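Local coordinates for protein ubiquitin-conjugating enzyme (Plasmodium vivax, PDB 2FO3) that probably acts as an E2 enzyme, carrying activated ubiquitin as a thioester and passing it on toward target proteins, at residues V40-V43 against G44-N47. Numbering follows the deposited sequence.
Sequences VKYV and GLEN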
# COMPACT_ATOMS: atom_id res chain seq x y z
N VAL A 40 -4.37 4.66 -0.94
CA VAL A 40 -4.21 4.15 -2.29
C VAL A 40 -5.46 3.37 -2.74
O VAL A 40 -5.93 2.45 -2.04
CB VAL A 40 -2.90 3.29 -2.40
CG1 VAL A 40 -2.79 2.62 -3.78
CG2 VAL A 40 -1.70 4.15 -2.14
N LYS A 41 -6.00 3.75 -3.89
CA LYS A 41 -7.12 3.03 -4.51
C LYS A 41 -6.60 2.03 -5.55
O LYS A 41 -5.89 2.41 -6.48
CB LYS A 41 -8.10 4.03 -5.16
CG LYS A 41 -9.26 3.37 -5.92
CD LYS A 41 -10.28 4.42 -6.37
CE LYS A 41 -11.25 3.82 -7.41
NZ LYS A 41 -12.49 4.67 -7.65
N TYR A 42 -6.95 0.77 -5.37
CA TYR A 42 -6.61 -0.26 -6.32
C TYR A 42 -7.88 -0.81 -6.94
O TYR A 42 -8.82 -1.17 -6.23
CB TYR A 42 -5.79 -1.38 -5.65
CG TYR A 42 -5.67 -2.63 -6.47
CD1 TYR A 42 -5.03 -2.61 -7.73
CD2 TYR A 42 -6.14 -3.85 -5.97
CE1 TYR A 42 -4.91 -3.80 -8.50
CE2 TYR A 42 -6.02 -5.02 -6.70
CZ TYR A 42 -5.41 -4.99 -7.96
OH TYR A 42 -5.32 -6.16 -8.67
N VAL A 43 -7.92 -0.83 -8.27
CA VAL A 43 -9.02 -1.46 -9.01
C VAL A 43 -8.51 -2.79 -9.49
O VAL A 43 -7.54 -2.85 -10.23
CB VAL A 43 -9.49 -0.61 -10.21
CG1 VAL A 43 -10.71 -1.28 -10.91
CG2 VAL A 43 -9.82 0.81 -9.75
N GLY A 44 -9.14 -3.86 -9.01
CA GLY A 44 -8.73 -5.23 -9.30
C GLY A 44 -8.45 -5.49 -10.77
O GLY A 44 -9.28 -5.20 -11.65
N LEU A 45 -7.27 -6.03 -11.03
CA LEU A 45 -6.88 -6.34 -12.40
C LEU A 45 -7.76 -7.38 -13.09
O LEU A 45 -8.18 -8.38 -12.49
CB LEU A 45 -5.41 -6.78 -12.44
CG LEU A 45 -4.45 -5.62 -12.27
CD1 LEU A 45 -3.14 -6.02 -11.62
CD2 LEU A 45 -4.23 -4.92 -13.61
N GLU A 46 -8.04 -7.12 -14.36
CA GLU A 46 -8.69 -8.11 -15.22
C GLU A 46 -7.80 -9.37 -15.22
O GLU A 46 -6.57 -9.27 -15.18
CB GLU A 46 -8.86 -7.55 -16.64
N ASN A 47 -8.44 -10.54 -15.22
CA ASN A 47 -7.74 -11.84 -15.23
C ASN A 47 -7.18 -12.27 -13.86
O ASN A 47 -6.31 -13.14 -13.77
CB ASN A 47 -6.66 -11.91 -16.33
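Where strand 37-43 of the E2 sheet runs out into the loop leading to strand 54-60, the ring of Tyr42 lies along the departing backbone of Gly44 and reaches Leu45 with its hydroxyl. The backbone N-H of Leu45 gives Tyr42 OH a hydrogen bond, N to OH 3.1 Å and nearly straight at 167°. Tyr42 holds CG anti to its own backbone N (chi1 166°), which sets the ring on the carbonyl side, alongside the residues that follow. One ring face thereby covers Gly44, whose N sits 4.0 Å above the plane over the ring centre, while Gly44 CA comes to 3.6 Å from Tyr42 CZ, nearer the hydroxyl end. The glycine backbone thus passes over that face on its way out of the strand. In the antiparallel UBC sheet, strand 37-43 runs between strands 26-30 and 54-60, and helix 105-116 packs on the face from which Tyr42 rises; Ile113 and Leu116 of that helix touch the tyrosine. Leu45 adds an apolar side to the same phenol: its CD1 is 3.7 Å from Tyr42 OH, and its CG stands 4.2 Å from Tyr42 CE1. With CG of Leu45 anti to its carbonyl carbon (chi1 -75°), the branch meets the hydroxyl end of the ring; the leucine side chain also touches Ile113. Val43 O accepts a hydrogen bond from Asn25 ND2, and backbone bonding between Gly44 and Asn52 ties the start of the loop to the segment just before strand 54-60.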